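Local coordinates for protein domain of Unknown Function with a Cystatin-Like Fold (Nostoc punctiforme, PDB 2RGQ) that is of unknown function but adopts a cystatin-like, SnoaL-type fold of the NTF2 clan, a curved sheet packed against helices, at residues 109-114 with 118-123; 76-79 with 84-87; 93-96 with 101-104. All coordinates share one frame; numbering follows the deposited sequence.

Contact 1 (109-114 with 118-123); sequences DQVRKI and WYLILR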
loop_
_atom_site.group_PDB
_atom_site.type_symbol
_atom_site.label_atom_id
_atom_site.label_comp_id
_atom_site.label_asym_id
_atom_site.label_seq_id
_atom_site.Cartn_x
_atom_site.Cartn_y
_atom_site.Cartn_z
ATOM N N ASP B 109 13.618 1.597 -8.563
ATOM C CA ASP B 109 13.412 0.872 -9.834
ATOM C C ASP B 109 13.595 1.768 -11.044
ATOM O O ASP B 109 13.168 2.914 -11.040
ATOM C CB ASP B 109 12.006 0.258 -9.896
ATOM C CG ASP B 109 11.773 -0.789 -8.829
ATOM O OD1 ASP B 109 12.612 -1.713 -8.774
ATOM O OD2 ASP B 109 10.726 -0.742 -8.108
ATOM N N GLN B 110 14.332 1.287 -12.043
ATOM C CA GLN B 110 14.390 1.946 -13.344
ATOM C C GLN B 110 13.542 1.021 -14.209
ATOM O O GLN B 110 13.795 -0.221 -14.235
ATOM C CB GLN B 110 15.799 2.006 -13.894
ATOM C CG GLN B 110 16.775 2.803 -13.064
ATOM C CD GLN B 110 18.176 2.749 -13.626
ATOM O OE1 GLN B 110 18.426 2.112 -14.657
ATOM N NE2 GLN B 110 19.113 3.418 -12.949
ATOM N N VAL B 111 12.552 1.579 -14.905
ATOM C CA VAL B 111 11.632 0.801 -15.705
ATOM C C VAL B 111 11.628 1.351 -17.139
ATOM O O VAL B 111 12.026 2.488 -17.366
ATOM C CB VAL B 111 10.213 0.768 -15.161
ATOM C CG1 VAL B 111 10.179 0.026 -13.759
ATOM C CG2 VAL B 111 9.587 2.197 -15.154
ATOM N N ARG B 112 11.260 0.495 -18.071
ATOM C CA ARG B 112 11.243 0.855 -19.491
ATOM C C ARG B 112 10.090 0.191 -20.202
ATOM O O ARG B 112 9.738 -0.966 -19.902
ATOM C CB ARG B 112 12.555 0.446 -20.127
ATOM C CG ARG B 112 12.772 0.873 -21.599
ATOM C CD ARG B 112 14.127 0.409 -22.084
ATOM N NE ARG B 112 15.213 0.984 -21.268
ATOM C CZ ARG B 112 16.443 0.485 -21.133
ATOM N NH1 ARG B 112 16.807 -0.576 -21.770
ATOM N NH2 ARG B 112 17.334 1.083 -20.390
ATOM N N LYS B 113 9.514 0.930 -21.150
ATOM C CA LYS B 113 8.444 0.394 -21.999
ATOM C C LYS B 113 9.139 -0.192 -23.222
ATOM O O LYS B 113 9.798 0.525 -23.962
ATOM C CB LYS B 113 7.468 1.470 -22.373
ATOM C CG LYS B 113 6.330 1.004 -23.218
ATOM C CD LYS B 113 5.320 2.089 -23.475
ATOM C CE LYS B 113 4.452 2.357 -22.266
ATOM N NZ LYS B 113 3.716 3.679 -22.431
ATOM N N ILE B 114 8.988 -1.507 -23.398
ATOM C CA ILE B 114 9.558 -2.270 -24.501
ATOM C C ILE B 114 8.419 -3.030 -25.214
ATOM O O ILE B 114 7.664 -3.760 -24.592
ATOM C CB ILE B 114 10.666 -3.260 -24.015
ATOM C CG1 ILE B 114 11.630 -2.557 -23.044
ATOM C CG2 ILE B 114 11.394 -3.873 -25.218
ATOM C CD1 ILE B 114 12.765 -3.437 -22.468
ATOM N N TRP B 118 5.607 -2.346 -19.877
ATOM C CA TRP B 118 6.627 -1.906 -18.921
ATOM C C TRP B 118 7.326 -3.105 -18.307
ATOM O O TRP B 118 6.700 -4.151 -17.999
ATOM C CB TRP B 118 6.062 -1.047 -17.793
ATOM C CG TRP B 118 5.585 0.266 -18.240
ATOM C CD1 TRP B 118 4.326 0.588 -18.583
ATOM C CD2 TRP B 118 6.370 1.449 -18.385
ATOM N NE1 TRP B 118 4.247 1.924 -18.900
ATOM C CE2 TRP B 118 5.498 2.474 -18.809
ATOM C CE3 TRP B 118 7.722 1.738 -18.230
ATOM C CZ2 TRP B 118 5.940 3.791 -19.070
ATOM C CZ3 TRP B 118 8.180 3.051 -18.471
ATOM C CH2 TRP B 118 7.286 4.060 -18.899
ATOM N N TYR B 119 8.632 -2.940 -18.141
ATOM C CA TYR B 119 9.514 -3.920 -17.537
ATOM C C TYR B 119 10.529 -3.310 -16.597
ATOM O O TYR B 119 10.924 -2.158 -16.764
ATOM C CB TYR B 119 10.369 -4.597 -18.619
ATOM C CG TYR B 119 9.595 -5.409 -19.577
ATOM C CD1 TYR B 119 9.256 -6.735 -19.289
ATOM C CD2 TYR B 119 9.155 -4.859 -20.764
ATOM C CE1 TYR B 119 8.515 -7.489 -20.188
ATOM C CE2 TYR B 119 8.399 -5.600 -21.671
ATOM C CZ TYR B 119 8.098 -6.909 -21.390
ATOM O OH TYR B 119 7.326 -7.593 -22.298
ATOM N N LEU B 120 10.930 -4.073 -15.587
ATOM C CA LEU B 120 12.042 -3.703 -14.735
ATOM C C LEU B 120 13.390 -3.785 -15.486
ATOM O O LEU B 120 13.768 -4.860 -16.023
ATOM C CB LEU B 120 12.100 -4.651 -13.516
ATOM C CG LEU B 120 10.983 -4.539 -12.469
ATOM C CD1 LEU B 120 11.077 -5.720 -11.499
ATOM C CD2 LEU B 120 11.063 -3.227 -11.702
ATOM N N ILE B 121 14.117 -2.667 -15.542
ATOM C CA ILE B 121 15.495 -2.655 -16.064
ATOM C C ILE B 121 16.487 -2.872 -14.923
ATOM O O ILE B 121 17.488 -3.595 -15.059
ATOM C CB ILE B 121 15.847 -1.312 -16.766
ATOM C CG1 ILE B 121 14.908 -1.093 -17.976
ATOM C CG2 ILE B 121 17.373 -1.252 -17.130
ATOM C CD1 ILE B 121 14.972 -2.191 -19.061
ATOM N N LEU B 122 16.257 -2.173 -13.818
ATOM C CA LEU B 122 17.101 -2.301 -12.666
ATOM C C LEU B 122 16.322 -2.060 -11.424
ATOM O O LEU B 122 15.778 -0.976 -11.229
ATOM C CB LEU B 122 18.264 -1.305 -12.700
ATOM C CG LEU B 122 19.186 -1.290 -11.476
ATOM C CD1 LEU B 122 19.809 -2.657 -11.224
ATOM C CD2 LEU B 122 20.262 -0.280 -11.704
ATOM N N ARG B 123 16.277 -3.066 -10.564
ATOM C CA ARG B 123 15.674 -2.930 -9.240
ATOM C C ARG B 123 16.797 -3.017 -8.220
ATOM O O ARG B 123 17.543 -4.009 -8.197
ATOM C CB ARG B 123 14.588 -3.986 -9.017
ATOM C CG ARG B 123 14.195 -4.085 -7.548
ATOM C CD ARG B 123 12.976 -4.901 -7.318
ATOM N NE ARG B 123 11.813 -4.026 -7.436
ATOM C CZ ARG B 123 10.700 -4.145 -6.723
ATOM N NH1 ARG B 123 10.500 -5.125 -5.857
ATOM N NH2 ARG B 123 9.751 -3.248 -6.884
HETATM O O HOH W 1 6.921 -6.634 -24.621
#
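Asp109 and Arg123 run alongside each other, with carboxylate and guanidinium nearly coplanar, 7° apart. Arg123 grips side-on. Its NE donates to Asp109 OD1 at 2.8 Å, on the syn lone pair, and its NH2 donates to Asp109 OD2 at 3.0 Å. The arginine chain bends at chi3 (-88°), which turns NE and NH2 to the acid.

At the far end of the pairing, Lys113 lies over one face of the Trp118 ring. Lys113 CB stands 4.0 Å from the centroid of the Trp118 six-membered ring, only 5° off the normal, a CH-pi contact. Lys113 CE also sits above this face, near the rim by NE1. Lys113 NZ and Trp118 NE1 both bond to Asp8 OD1; NZ also reaches Tyr82 O. Val111 meets Trp118 nearly perpendicular, with Val111 CG2 3.6 Å from Trp118 CE3.

On the face of Gln110 and Arg112, the guanidinium of Arg112 has Ile121 CD1 over it, toward its rim, 3.6 Å from Arg112 NH1. Ile121 itself sits at the corner of its strand. The Ile114 and Tyr119 side chains run nearly perpendicular, with Ile114 CB against Tyr119 CD2. Ile114 O lies at the edge of the tyrosine ring, and a water bridges it to Tyr119 OH.

The strands form an antiparallel hairpin with a classic beta bulge. Gln110 O accepts from both Ile121 N (2.8 Å) and Leu122 N (3.2 Å). Arg123 is shared between two acids, Asp109 through NE and NH2 and Glu20 through NH1. The buried Asp109 carboxylate is therefore held flat against a guanidinium that is itself fixed from helix 6-25.

Contact 2 (76-79 with 84-87); sequences AIIQ and EATM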
loop_
_atom_site.group_PDB
_atom_site.type_symbol
_atom_site.label_atom_id
_atom_site.label_comp_id
_atom_site.label_asym_id
_atom_site.label_seq_id
_atom_site.Cartn_x
_atom_site.Cartn_y
_atom_site.Cartn_z
ATOM N N ALA B 76 4.641 4.338 -3.381
ATOM C CA ALA B 76 5.233 4.479 -4.714
ATOM C C ALA B 76 5.231 5.940 -5.183
ATOM O O ALA B 76 4.219 6.667 -5.096
ATOM C CB ALA B 76 4.524 3.621 -5.740
ATOM N N ILE B 77 6.385 6.362 -5.678
ATOM C CA ILE B 77 6.533 7.659 -6.321
ATOM C C ILE B 77 7.220 7.330 -7.649
ATOM O O ILE B 77 8.307 6.736 -7.672
ATOM C CB ILE B 77 7.360 8.644 -5.540
ATOM C CG1 ILE B 77 6.754 8.856 -4.123
ATOM C CG2 ILE B 77 7.500 9.979 -6.353
ATOM C CD1 ILE B 77 7.576 9.814 -3.287
ATOM N N ILE B 78 6.579 7.755 -8.723
ATOM C CA ILE B 78 7.030 7.461 -10.076
ATOM C C ILE B 78 7.252 8.729 -10.866
ATOM O O ILE B 78 6.390 9.608 -10.882
ATOM C CB ILE B 78 6.004 6.539 -10.825
ATOM C CG1 ILE B 78 5.825 5.194 -10.098
ATOM C CG2 ILE B 78 6.420 6.350 -12.326
ATOM C CD1 ILE B 78 4.574 4.426 -10.593
ATOM N N GLN B 79 8.398 8.815 -11.537
ATOM C CA GLN B 79 8.666 9.956 -12.443
ATOM C C GLN B 79 9.298 9.470 -13.744
ATOM O O GLN B 79 10.014 8.490 -13.771
ATOM C CB GLN B 79 9.481 11.079 -11.803
ATOM C CG GLN B 79 10.795 10.738 -11.148
ATOM C CD GLN B 79 10.662 10.007 -9.787
ATOM O OE1 GLN B 79 9.862 10.386 -8.898
ATOM N NE2 GLN B 79 11.478 8.989 -9.613
ATOM N N GLU B 84 10.316 5.577 -20.307
ATOM C CA GLU B 84 11.391 5.422 -19.340
ATOM C C GLU B 84 10.964 6.113 -18.051
ATOM O O GLU B 84 10.500 7.260 -18.072
ATOM C CB GLU B 84 12.662 6.051 -19.831
ATOM C CG GLU B 84 13.166 5.521 -21.172
ATOM C CD GLU B 84 14.510 6.117 -21.527
ATOM O OE1 GLU B 84 15.515 5.577 -21.028
ATOM O OE2 GLU B 84 14.540 7.106 -22.310
ATOM N N ALA B 85 11.109 5.431 -16.944
ATOM C CA ALA B 85 10.703 6.013 -15.670
ATOM C C ALA B 85 11.494 5.387 -14.533
ATOM O O ALA B 85 12.246 4.409 -14.718
ATOM C CB ALA B 85 9.178 5.867 -15.454
ATOM N N THR B 86 11.379 6.034 -13.377
ATOM C CA THR B 86 11.991 5.583 -12.156
ATOM C C THR B 86 10.907 5.564 -11.103
ATOM O O THR B 86 10.005 6.403 -11.136
ATOM C CB THR B 86 13.183 6.477 -11.721
ATOM O OG1 THR B 86 12.712 7.813 -11.505
ATOM C CG2 THR B 86 14.249 6.493 -12.774
HETATM N N MSE B 87 10.922 4.537 -10.268
HETATM C CA MSE B 87 10.008 4.397 -9.155
HETATM C C MSE B 87 10.803 4.263 -7.878
HETATM O O MSE B 87 11.821 3.565 -7.885
HETATM C CB MSE B 87 9.123 3.149 -9.334
HETATM C CG MSE B 87 8.121 2.990 -8.205
HETATM SE SE MSE B 87 6.791 1.643 -8.541
HETATM C CE MSE B 87 7.819 0.109 -8.846
HETATM O O HOH W 2 13.168 9.324 -13.992
#
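Gln79 and Thr86 face each other as an antiparallel hydrogen-bonded pair, and their side chains meet on the same face of the sheet. From CB, the Gln79 chain steps to CG, set between the backbone N and the carbonyl carbon (chi1 53°). Gln79 CG comes 3.5 Å from Thr86 OG1. A bend at chi2 (-74°) folds the chain back across the neighbouring strand. Gln79 CD, the next atom, also lies 3.5 Å from Thr86 OG1. At the tip, Gln79 NE2 is modelled only 2.5 Å from Thr86 OG1, a bond so short that its exact length is doubtful. The hydroxyl oxygen lies close to the amide plane. NE2 also bonds to Glu88 OE2, which would help to set the turn of the amide. A water links Thr86 OG1 to Gln79 O.

The backbones of this pair are joined by Gln79 N to Thr86 O (2.9 Å) and Thr86 N to Gln79 O (2.8 Å). The two strands, 69-80 and 84-95, form a beta hairpin at one edge of the sheet within the chain, in the cystatin-like fold.

Ile78 and selenomethionine Met87 pair on the other face, towards helix 6-25. Ile78 CG1 lies 3.7 Å from Met87 CG. Met87 SE passes Ile78 CD1 and comes 4.1 Å from Ala76 CB. Ile78 and Ala76 rest on Met13, and Met87 on Ala16. On the outer side of the edge strand, Ile78 N donates to Glu14 of the second subunit.

Contact 3 (93-96 with 101-104); sequences VVNR and RAGS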
loop_
_atom_site.group_PDB
_atom_site.type_symbol
_atom_site.label_atom_id
_atom_site.label_comp_id
_atom_site.label_asym_id
_atom_site.label_seq_id
_atom_site.Cartn_x
_atom_site.Cartn_y
_atom_site.Cartn_z
ATOM N N VAL B 93 8.343 -6.595 5.024
ATOM C CA VAL B 93 8.243 -8.032 4.963
ATOM C C VAL B 93 7.770 -8.551 6.321
ATOM O O VAL B 93 8.291 -8.150 7.376
ATOM C CB VAL B 93 9.610 -8.661 4.567
ATOM C CG1 VAL B 93 9.463 -10.187 4.261
ATOM C CG2 VAL B 93 10.261 -7.914 3.374
ATOM N N VAL B 94 6.810 -9.464 6.293
ATOM C CA VAL B 94 6.267 -10.091 7.485
ATOM C C VAL B 94 6.211 -11.592 7.252
ATOM O O VAL B 94 6.234 -12.039 6.098
ATOM C CB VAL B 94 4.849 -9.547 7.861
ATOM C CG1 VAL B 94 4.907 -8.034 7.990
ATOM C CG2 VAL B 94 3.779 -9.966 6.872
ATOM N N ASN B 95 6.151 -12.345 8.345
ATOM C CA ASN B 95 6.084 -13.782 8.266
ATOM C C ASN B 95 4.678 -14.267 8.042
ATOM O O ASN B 95 3.782 -13.735 8.606
ATOM C CB ASN B 95 6.614 -14.392 9.548
ATOM C CG ASN B 95 8.074 -14.118 9.746
ATOM O OD1 ASN B 95 8.769 -13.764 8.784
ATOM N ND2 ASN B 95 8.571 -14.313 10.973
ATOM N N ARG B 96 4.518 -15.305 7.248
ATOM C CA ARG B 96 3.214 -15.945 7.070
ATOM C C ARG B 96 2.860 -16.944 8.156
ATOM O O ARG B 96 1.694 -17.184 8.402
ATOM C CB ARG B 96 3.196 -16.748 5.782
ATOM C CG ARG B 96 3.356 -15.931 4.546
ATOM C CD ARG B 96 2.837 -16.641 3.289
ATOM N NE ARG B 96 3.555 -17.862 2.919
ATOM C CZ ARG B 96 4.439 -18.008 1.918
ATOM N NH1 ARG B 96 4.901 -16.997 1.191
ATOM N NH2 ARG B 96 4.946 -19.224 1.704
ATOM N N ARG B 101 7.620 -9.749 12.279
ATOM C CA ARG B 101 8.094 -9.030 11.151
ATOM C C ARG B 101 9.373 -9.698 10.647
ATOM O O ARG B 101 10.057 -10.428 11.416
ATOM C CB ARG B 101 8.440 -7.579 11.557
ATOM C CG ARG B 101 7.228 -6.666 11.863
ATOM C CD ARG B 101 7.642 -5.156 12.091
ATOM N NE ARG B 101 8.358 -4.784 10.888
ATOM C CZ ARG B 101 9.607 -4.327 10.803
ATOM N NH1 ARG B 101 10.293 -3.904 11.853
ATOM N NH2 ARG B 101 10.143 -4.206 9.601
ATOM N N ALA B 102 9.728 -9.430 9.401
ATOM C CA ALA B 102 10.935 -10.003 8.771
ATOM C C ALA B 102 11.975 -8.990 8.294
ATOM O O ALA B 102 13.159 -9.340 8.225
ATOM C CB ALA B 102 10.594 -10.987 7.626
ATOM N N GLY B 103 11.550 -7.771 7.978
ATOM C CA GLY B 103 12.467 -6.740 7.551
ATOM C C GLY B 103 11.774 -5.694 6.732
ATOM O O GLY B 103 10.531 -5.690 6.608
ATOM N N SER B 104 12.586 -4.786 6.205
ATOM C CA SER B 104 12.101 -3.671 5.396
ATOM C C SER B 104 13.202 -3.172 4.487
ATOM O O SER B 104 14.367 -3.468 4.696
ATOM C CB SER B 104 11.568 -2.518 6.260
ATOM O OG SER B 104 12.549 -1.936 7.132
HETATM O O HOH W 3 7.778 -5.417 8.126
HETATM O O HOH W 4 11.219 -12.772 11.787
#
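Arg101 pairs with Val94 as an antiparallel non-hydrogen-bonded pair, with CA atoms of Arg101 and Val94 4.2 Å apart. Its NE donates to a water lying in the guanidinium plane, and that water donates to Val93 O. The Arg101 carbonyl takes a bond from a second water, which also accepts from Asn95 ND2. The Arg101 NH1 bonds to Asn100 O of the second subunit, and Val94 packs on Arg101 of the third subunit.

At Ala102 the backbone N donates to Val93 O at 2.8 Å. Ala102 CB fits between two side chains: Val93 CG1 at 3.6 Å and Asn95 OD1 at 3.5 Å. Val93 chi1 (-170°) swings CG1 towards this methyl.

Gly103 follows, and its N gives Val93 O a weak second bond. Ala102 and Gly103 thus both face Val93, a classic beta bulge. The backbone angles of Gly103 suit glycine. Its carbonyl accepts from Val93 N at 2.8 Å.

Ser104 OG bonds to Asp128 OD2. The hairpin of strands 84-95 and 101-114 lies beside strand 69-80, where Lys69 touches Val93 and Ala102 and its NZ bonds to Asn95 OD1.

The contacts join four successive strands of one sheet, which come in the order 69-80, 84-95, 101-114 and 117-127. Along the chain, contact 2 closes first, contact 3 follows and contact 1 comes last. Contacts 2 and 3 share strand 84-95; contacts 3 and 1 share strand 101-114. Contacts 1 and 2 touch, with centres about 10 Å apart, and Asp109 N and Val111 N probably bond to Met87 O and Ala85 O. Contact 3 lies about 25 Å, centre to centre, from each of them. Contacts 1 and 2 both pack on helix 6-25. Contacts 2 and 3 reach neighbouring subunits, so this antiparallel meander both packs on the helix of its own chain and meets other subunits.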